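Uncharacterized novel protein (Burkholderia pseudomallei K96243, PDB 3FJV) is of unknown function, a DUF3501 family member whose chain folds into several helices and a strongly curved antiparallel sheet. Local coordinates at residues R33-G38 and L165-D170; L43-E48 and V115-D120. All coordinates share one frame; numbering follows the deposited sequence. Where two conformers were deposited one is given.

Interaction 1 (R33-G38 and L165-D170); sequences RAVSIG and LSIGCD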
ATOM      1  N   ARG A  33       2.581 -13.958 -18.999  1.00 14.72           N
ATOM      2  CA  ARG A  33       2.857 -12.538 -18.641  1.00 13.63           C
ATOM      3  C   ARG A  33       3.617 -12.377 -17.322  1.00 16.83           C
ATOM      4  O   ARG A  33       4.133 -11.294 -17.026  1.00 17.42           O
ATOM      5  CB  ARG A  33       1.516 -11.793 -18.549  1.00 14.41           C
ATOM      6  CG  ARG A  33       0.622 -11.844 -19.778  1.00 14.25           C
ATOM      7  CD  ARG A  33       1.269 -11.282 -21.011  1.00 12.89           C
ATOM      8  NE  ARG A  33       1.600  -9.856 -20.836  1.00 11.47           N
ATOM      9  CZ  ARG A  33       1.977  -9.035 -21.806  1.00 13.62           C
ATOM     10  NH1 ARG A  33       2.226  -9.488 -23.028  1.00 16.22           N
ATOM     11  NH2 ARG A  33       2.173  -7.750 -21.524  1.00 12.78           N
ATOM     12  N   ALA A  34       3.683 -13.423 -16.494  1.00 18.14           N
ATOM     13  CA  ALA A  34       4.227 -13.259 -15.151  1.00 16.36           C
ATOM     14  C   ALA A  34       5.664 -13.749 -15.039  1.00 17.10           C
ATOM     15  O   ALA A  34       5.995 -14.762 -15.631  1.00 18.47           O
ATOM     16  CB  ALA A  34       3.374 -13.979 -14.148  1.00 23.37           C
ATOM     17  N   VAL A  35       6.497 -13.000 -14.303  1.00 17.91           N
ATOM     18  CA  VAL A  35       7.878 -13.389 -13.974  0.50 20.44           C
ATOM     19  C   VAL A  35       8.142 -13.181 -12.468  1.00 20.91           C
ATOM     20  O   VAL A  35       7.693 -12.200 -11.895  1.00 20.98           O
ATOM     21  CB  VAL A  35       8.913 -12.546 -14.741  0.50 22.00           C
ATOM     22  CG1 VAL A  35      10.292 -13.175 -14.590  0.50 20.48           C
ATOM     23  CG2 VAL A  35       8.525 -12.362 -16.249  0.50 20.53           C
ATOM     24  N   SER A  36       8.872 -14.091 -11.837  1.00 17.79           N
ATOM     25  CA  SER A  36       9.343 -13.913 -10.477  1.00 22.40           C
ATOM     26  C   SER A  36      10.757 -13.420 -10.481  1.00 25.17           C
ATOM     27  O   SER A  36      11.505 -13.745 -11.396  1.00 25.77           O
ATOM     28  CB  SER A  36       9.273 -15.235  -9.762  1.00 26.57           C
ATOM     29  OG  SER A  36       7.929 -15.457  -9.472  1.00 29.33           O
ATOM     30  N   ILE A  37      11.134 -12.624  -9.482  1.00 24.18           N
ATOM     31  CA  ILE A  37      12.506 -12.137  -9.381  1.00 24.71           C
ATOM     32  C   ILE A  37      12.914 -12.456  -7.935  1.00 26.08           C
ATOM     33  O   ILE A  37      12.516 -11.770  -6.983  1.00 16.59           O
ATOM     34  CB  ILE A  37      12.659 -10.616  -9.641  1.00 24.18           C
ATOM     35  CG1 ILE A  37      12.117 -10.195 -11.014  1.00 27.59           C
ATOM     36  CG2 ILE A  37      14.135 -10.230  -9.601  1.00 18.50           C
ATOM     37  CD1 ILE A  37      12.173  -8.580 -11.195  1.00 31.90           C
ATOM     38  N   GLY A  38      13.668 -13.528  -7.779  1.00 27.81           N
ATOM     39  CA  GLY A  38      13.971 -14.064  -6.449  1.00 28.92           C
ATOM     40  C   GLY A  38      12.715 -14.604  -5.816  1.00 28.52           C
ATOM     41  O   GLY A  38      11.775 -14.946  -6.536  1.00 29.94           O
ATOM     42  N   LEU A 165      15.522 -12.527 -23.375  1.00 19.98           N
ATOM     43  CA  LEU A 165      15.243 -11.394 -22.523  1.00 18.40           C
ATOM     44  C   LEU A 165      15.527 -11.782 -21.067  1.00 18.27           C
ATOM     45  O   LEU A 165      15.036 -12.804 -20.584  1.00 19.36           O
ATOM     46  CB  LEU A 165      13.789 -10.988 -22.675  1.00 14.05           C
ATOM     47  CG  LEU A 165      13.287  -9.815 -21.865  1.00 19.43           C
ATOM     48  CD1 LEU A 165      14.046  -8.536 -22.165  1.00 24.08           C
ATOM     49  CD2 LEU A 165      11.779  -9.678 -22.130  1.00 23.38           C
ATOM     50  N   SER A 166      16.337 -10.983 -20.392  1.00 17.08           N
ATOM     51  CA  SER A 166      16.758 -11.265 -19.018  1.00 16.52           C
ATOM     52  C   SER A 166      16.262 -10.138 -18.108  1.00 17.81           C
ATOM     53  O   SER A 166      16.102  -8.975 -18.564  1.00 15.08           O
ATOM     54  CB  SER A 166      18.314 -11.390 -18.980  1.00 18.67           C
ATOM     55  OG  SER A 166      18.692 -12.502 -19.758  1.00 23.45           O
ATOM     56  N   ILE A 167      16.006 -10.482 -16.839  1.00 16.10           N
ATOM     57  CA  ILE A 167      15.576  -9.530 -15.823  0.50 15.27           C
ATOM     58  C   ILE A 167      16.460  -9.674 -14.582  1.00 19.00           C
ATOM     59  O   ILE A 167      16.840 -10.791 -14.180  1.00 18.31           O
ATOM     60  CB  ILE A 167      14.092  -9.703 -15.469  0.50 15.49           C
ATOM     61  CG1 ILE A 167      13.583  -8.578 -14.578  0.50 20.06           C
ATOM     62  CG2 ILE A 167      13.832 -11.029 -14.780  0.50 18.50           C
ATOM     63  CD1 ILE A 167      12.091  -8.655 -14.398  0.50 26.65           C
ATOM     64  N   GLY A 168      16.833  -8.548 -14.006  1.00 16.58           N
ATOM     65  CA  GLY A 168      17.674  -8.515 -12.799  1.00 19.26           C
ATOM     66  C   GLY A 168      17.257  -7.432 -11.815  1.00 16.93           C
ATOM     67  O   GLY A 168      16.325  -6.674 -12.064  1.00 16.71           O
ATOM     68  N   CYS A 169      17.947  -7.378 -10.687  1.00 18.45           N
ATOM     69  CA  CYS A 169      17.798  -6.287  -9.732  1.00 20.54           C
ATOM     70  C   CYS A 169      19.165  -6.012  -9.082  1.00 19.59           C
ATOM     71  O   CYS A 169      19.827  -6.949  -8.627  1.00 17.59           O
ATOM     72  CB  CYS A 169      16.811  -6.698  -8.639  1.00 22.51           C
ATOM     73  SG  CYS A 169      16.419  -5.364  -7.463  1.00 19.94           S
ATOM     74  N   ASP A 170      19.543  -4.742  -8.981  1.00 20.35           N
ATOM     75  CA  ASP A 170      20.817  -4.377  -8.380  1.00 20.21           C
ATOM     76  C   ASP A 170      20.674  -3.555  -7.107  1.00 21.68           C
ATOM     77  O   ASP A 170      21.647  -2.944  -6.669  1.00 17.37           O
ATOM     78  CB  ASP A 170      21.740  -3.666  -9.399  1.00 21.70           C
ATOM     79  CG  ASP A 170      21.236  -2.292  -9.828  1.00 24.44           C
ATOM     80  OD1 ASP A 170      20.194  -1.800  -9.323  1.00 20.14           O
ATOM     81  OD2 ASP A 170      21.908  -1.688 -10.681  1.00 18.63           O
TER
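Ile37 and Ile167 carry the dense half of this contact, their side chains crossing at about a right angle. With CG1 of Ile37 opposite the carbonyl carbon (chi1 -57°) and its chain fully extended beyond, CD1 is thrust onto the outer end of Ile167, whose CG1 lies 3.7 Å from that Ile37 CD1. The two CD1 atoms of Ile37 and Ile167 are modelled only 3.2 Å apart, a doubtful value because Ile167 was deposited in two conformers. Ile176 of strand 176-180 also packs on Ile37. No hydrogen bond joins the segments: strand 34-37 is an outermost strand of the eight-stranded antiparallel sheet and 165-169 the last but one at the far end of the order, so the sheet curls until side chains from its two ends meet, barrel-fashion. Packing is looser at Val35, where CG1 lies 4.1 Å from Ile167 CG2 and the two side chains pass alongside each other, pointing in opposite senses; Val35 too has a second conformer. Around this margin Val35 leans on Val185 of helix 183-190, while the CB of Ser36 points away from 165-170, and that residue is exposed. Beyond the apolar patch, Asp170 makes a salt bridge to Arg114 and a hydrogen bond to Tyr126.

Interaction 2 (L43-E48 and V115-D120); sequences LLFEDE and VFLRVD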
ATOM      1  N   LEU A  43       6.580  -9.794 -10.977  1.00 17.69           N
ATOM      2  CA  LEU A  43       6.198  -8.807 -11.990  1.00 19.35           C
ATOM      3  C   LEU A  43       5.120  -9.425 -12.881  1.00 18.84           C
ATOM      4  O   LEU A  43       5.240 -10.561 -13.304  1.00 21.02           O
ATOM      5  CB  LEU A  43       7.362  -8.449 -12.951  1.00 20.15           C
ATOM      6  CG  LEU A  43       8.429  -7.404 -12.668  1.00 27.57           C
ATOM      7  CD1 LEU A  43       9.323  -7.322 -13.874  1.00 27.65           C
ATOM      8  CD2 LEU A  43       7.820  -6.053 -12.378  1.00 30.78           C
ATOM      9  N   LEU A  44       4.075  -8.654 -13.162  1.00 16.26           N
ATOM     10  CA  LEU A  44       3.085  -9.013 -14.157  1.00 17.13           C
ATOM     11  C   LEU A  44       3.168  -8.001 -15.250  1.00 17.00           C
ATOM     12  O   LEU A  44       2.875  -6.812 -15.029  1.00 17.30           O
ATOM     13  CB  LEU A  44       1.672  -9.079 -13.595  1.00 18.82           C
ATOM     14  CG  LEU A  44       0.594  -9.566 -14.608  1.00 16.68           C
ATOM     15  CD1 LEU A  44       0.735 -11.059 -14.860  1.00 18.89           C
ATOM     16  CD2 LEU A  44      -0.791  -9.200 -14.038  1.00 15.33           C
ATOM     17  N   PHE A  45       3.565  -8.461 -16.442  1.00 13.86           N
ATOM     18  CA  PHE A  45       3.549  -7.601 -17.616  1.00 14.59           C
ATOM     19  C   PHE A  45       2.118  -7.422 -18.093  1.00 14.40           C
ATOM     20  O   PHE A  45       1.406  -8.401 -18.352  1.00 14.92           O
ATOM     21  CB  PHE A  45       4.467  -8.145 -18.697  1.00 15.44           C
ATOM     22  CG  PHE A  45       5.888  -7.961 -18.362  1.00 13.02           C
ATOM     23  CD1 PHE A  45       6.519  -6.762 -18.690  1.00 10.85           C
ATOM     24  CD2 PHE A  45       6.584  -8.928 -17.618  1.00 17.64           C
ATOM     25  CE1 PHE A  45       7.864  -6.543 -18.374  1.00 16.80           C
ATOM     26  CE2 PHE A  45       7.914  -8.745 -17.272  1.00 16.36           C
ATOM     27  CZ  PHE A  45       8.575  -7.509 -17.626  1.00 21.06           C
ATOM     28  N   GLU A  46       1.688  -6.175 -18.157  1.00 12.24           N
ATOM     29  CA  GLU A  46       0.280  -5.840 -18.370  1.00 12.78           C
ATOM     30  C   GLU A  46      -0.091  -5.695 -19.843  1.00 15.95           C
ATOM     31  O   GLU A  46       0.682  -5.147 -20.659  1.00 15.66           O
ATOM     32  CB  GLU A  46      -0.105  -4.587 -17.582  1.00 14.68           C
ATOM     33  CG  GLU A  46       0.193  -4.667 -16.103  1.00 15.73           C
ATOM     34  CD  GLU A  46      -0.885  -5.380 -15.240  1.00 19.69           C
ATOM     35  OE1 GLU A  46      -1.911  -5.837 -15.808  1.00 14.17           O
ATOM     36  OE2 GLU A  46      -0.735  -5.377 -13.981  1.00 17.57           O
ATOM     37  N   ASP A  47      -1.269  -6.199 -20.202  1.00 15.64           N
ATOM     38  CA  ASP A  47      -1.802  -6.043 -21.566  1.00 16.64           C
ATOM     39  C   ASP A  47      -3.323  -5.825 -21.532  1.00 17.57           C
ATOM     40  O   ASP A  47      -3.888  -5.596 -20.455  1.00 15.42           O
ATOM     41  CB  ASP A  47      -1.376  -7.253 -22.457  1.00 15.36           C
ATOM     42  CG  ASP A  47      -1.963  -8.601 -21.971  1.00 18.53           C
ATOM     43  OD1 ASP A  47      -2.967  -8.575 -21.193  1.00 14.78           O
ATOM     44  OD2 ASP A  47      -1.444  -9.688 -22.366  1.00 17.07           O
ATOM     45  N   GLU A  48      -3.981  -5.824 -22.700  1.00 14.28           N
ATOM     46  CA  GLU A  48      -5.434  -5.576 -22.745  1.00 16.27           C
ATOM     47  C   GLU A  48      -6.210  -6.544 -21.813  1.00 13.39           C
ATOM     48  O   GLU A  48      -7.128  -6.155 -21.088  1.00 14.69           O
ATOM     49  CB  GLU A  48      -5.966  -5.673 -24.173  1.00 15.87           C
ATOM     50  CG  GLU A  48      -7.454  -5.260 -24.268  1.00 17.72           C
ATOM     51  CD  GLU A  48      -8.045  -5.410 -25.637  1.00 22.26           C
ATOM     52  OE1 GLU A  48      -7.587  -6.258 -26.413  1.00 20.88           O
ATOM     53  OE2 GLU A  48      -9.073  -4.772 -25.883  1.00 21.32           O
ATOM     54  N   VAL A 115      15.077  -2.497 -10.703  1.00 19.27           N
ATOM     55  CA  VAL A 115      14.713  -3.639 -11.537  1.00 18.61           C
ATOM     56  C   VAL A 115      15.012  -3.277 -12.966  1.00 16.20           C
ATOM     57  O   VAL A 115      14.591  -2.264 -13.453  1.00 18.59           O
ATOM     58  CB  VAL A 115      13.206  -4.010 -11.399  1.00 18.27           C
ATOM     59  CG1 VAL A 115      12.778  -5.014 -12.517  1.00 20.32           C
ATOM     60  CG2 VAL A 115      12.921  -4.557  -9.980  1.00 18.39           C
ATOM     61  N   PHE A 116      15.734  -4.140 -13.666  1.00 16.85           N
ATOM     62  CA  PHE A 116      16.117  -3.892 -15.057  1.00 17.16           C
ATOM     63  C   PHE A 116      15.900  -5.071 -15.967  1.00 14.59           C
ATOM     64  O   PHE A 116      15.992  -6.230 -15.536  1.00 17.35           O
ATOM     65  CB  PHE A 116      17.575  -3.457 -15.155  1.00 18.12           C
ATOM     66  CG  PHE A 116      18.565  -4.511 -14.733  1.00 17.87           C
ATOM     67  CD1 PHE A 116      18.893  -4.658 -13.414  1.00 22.30           C
ATOM     68  CD2 PHE A 116      19.163  -5.343 -15.668  1.00 20.87           C
ATOM     69  CE1 PHE A 116      19.798  -5.601 -12.997  1.00 22.29           C
ATOM     70  CE2 PHE A 116      20.069  -6.323 -15.254  1.00 20.53           C
ATOM     71  CZ  PHE A 116      20.381  -6.442 -13.906  1.00 17.73           C
ATOM     72  N   LEU A 117      15.650  -4.780 -17.248  1.00 14.64           N
ATOM     73  CA  LEU A 117      15.560  -5.779 -18.310  1.00 17.43           C
ATOM     74  C   LEU A 117      16.788  -5.673 -19.201  1.00 18.50           C
ATOM     75  O   LEU A 117      17.327  -4.574 -19.378  1.00 17.90           O
ATOM     76  CB  LEU A 117      14.345  -5.463 -19.245  1.00 19.77           C
ATOM     77  CG  LEU A 117      12.921  -5.789 -18.914  1.00 35.41           C
ATOM     78  CD1 LEU A 117      11.955  -5.184 -19.922  1.00 17.83           C
ATOM     79  CD2 LEU A 117      12.762  -7.285 -18.900  1.00 48.68           C
ATOM     80  N   ARG A 118      17.187  -6.762 -19.849  1.00 18.29           N
ATOM     81  CA  ARG A 118      18.204  -6.680 -20.899  0.50 20.50           C
ATOM     82  C   ARG A 118      17.821  -7.570 -22.072  1.00 21.89           C
ATOM     83  O   ARG A 118      17.674  -8.782 -21.914  1.00 21.50           O
ATOM     84  CB  ARG A 118      19.581  -7.080 -20.366  0.50 21.39           C
ATOM     85  CG  ARG A 118      20.699  -6.781 -21.357  0.50 28.37           C
ATOM     86  CD  ARG A 118      21.990  -7.520 -21.058  0.50 25.77           C
ATOM     87  NE  ARG A 118      22.867  -6.802 -20.141  0.50 36.06           N
ATOM     88  CZ  ARG A 118      23.964  -6.145 -20.514  0.50 39.91           C
ATOM     89  NH1 ARG A 118      24.314  -6.097 -21.796  0.50 40.28           N
ATOM     90  NH2 ARG A 118      24.712  -5.534 -19.600  0.50 39.07           N
ATOM     91  N   VAL A 119      17.627  -6.960 -23.256  1.00 21.63           N
ATOM     92  CA  VAL A 119      17.321  -7.715 -24.483  1.00 19.29           C
ATOM     93  C   VAL A 119      18.637  -8.127 -25.089  1.00 21.73           C
ATOM     94  O   VAL A 119      19.446  -7.276 -25.461  1.00 21.14           O
ATOM     95  CB  VAL A 119      16.581  -6.876 -25.548  1.00 23.45           C
ATOM     96  CG1 VAL A 119      16.339  -7.718 -26.801  1.00 21.34           C
ATOM     97  CG2 VAL A 119      15.293  -6.334 -25.012  1.00 15.97           C
ATOM     98  N   ASP A 120      18.893  -9.425 -25.174  1.00 21.39           N
ATOM     99  CA  ASP A 120      20.168  -9.902 -25.777  1.00 26.48           C
ATOM    100  C   ASP A 120      21.378  -9.167 -25.177  1.00 24.64           C
ATOM    101  O   ASP A 120      21.485  -9.044 -23.973  1.00 27.70           O
ATOM    102  CB  ASP A 120      20.081  -9.691 -27.316  1.00 28.60           C
ATOM    103  CG  ASP A 120      21.055 -10.576 -28.113  1.00 38.59           C
ATOM    104  OD1 ASP A 120      21.342 -11.718 -27.679  1.00 53.91           O
ATOM    105  OD2 ASP A 120      21.519 -10.116 -29.181  1.00 50.44           O
TER
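Leu43 faces Val115, and two residues further along both strands Phe45 meets Leu117, giving two apolar pairs in the same order along the chain. The first is a meeting of branch ends: both CB atoms point at the opposite strand, and Leu43 CD1 comes to 4.4 Å from Val115 CG1. Leu43 extends that CD1 anti to its CA (chi2 -177°), whereas Val115 offers the methyl lying opposite its backbone N (chi1 168°). In the second pair the approach is unequal. The CB of Phe45 leaves the backbone pointing neither at nor away from 115-120, yet the ring runs lengthwise across the interior, so that its far atom CZ lies 4.4 Å from Leu117 CD2. That methyl approaches the ring obliquely. It belongs to the branch of Leu117 that is turned aside, since it is CD1 that lies anti to CA (chi2 172°).

All four residues are buried; the CA atoms of Leu43 and Val115 stand 10.0 Å apart, a gap the side chains span. Phe149 of strand 144-150 packs against Phe45, Val115 and Leu117, so it touches members of both pairs. Past the apolar part the chain turns polar, with Asp47 at the N-cap of helix 48-62 and Glu46 hydrogen-bonded to Thr50 and Thr90. With no hydrogen bond between them and other strands intervening in the sheet order, strands 41-45 and 115-119 meet through their side chains alone, as the inward-facing residues do across the hydrophobic interior of a strongly curved, barrel-like antiparallel sheet.

How the interactions relate
Both contacts are buried and wholly apolar, and both span one curled antiparallel sheet: strands 34-37 and 41-45 are hydrogen-bonded neighbours on one side, 165-169 and 115-119 on the other. Interaction 2 lies nearer the centre of the chain and is nested within the loop that interaction 1 closes. Interaction 1 sits where the sheet's ends converge, is closer-packed at its isoleucines, and includes a partly exposed valine; interaction 2 buries less surface, 113 against 188 Å², through wider contacts. Probable backbone hydrogen bonds link the two contacts, Val35 O to Leu43 N and Ser166 O to Arg118 N, each 2.8 Å. Arg33 adds a polar tie by donating from NE to the carbonyl of Phe45.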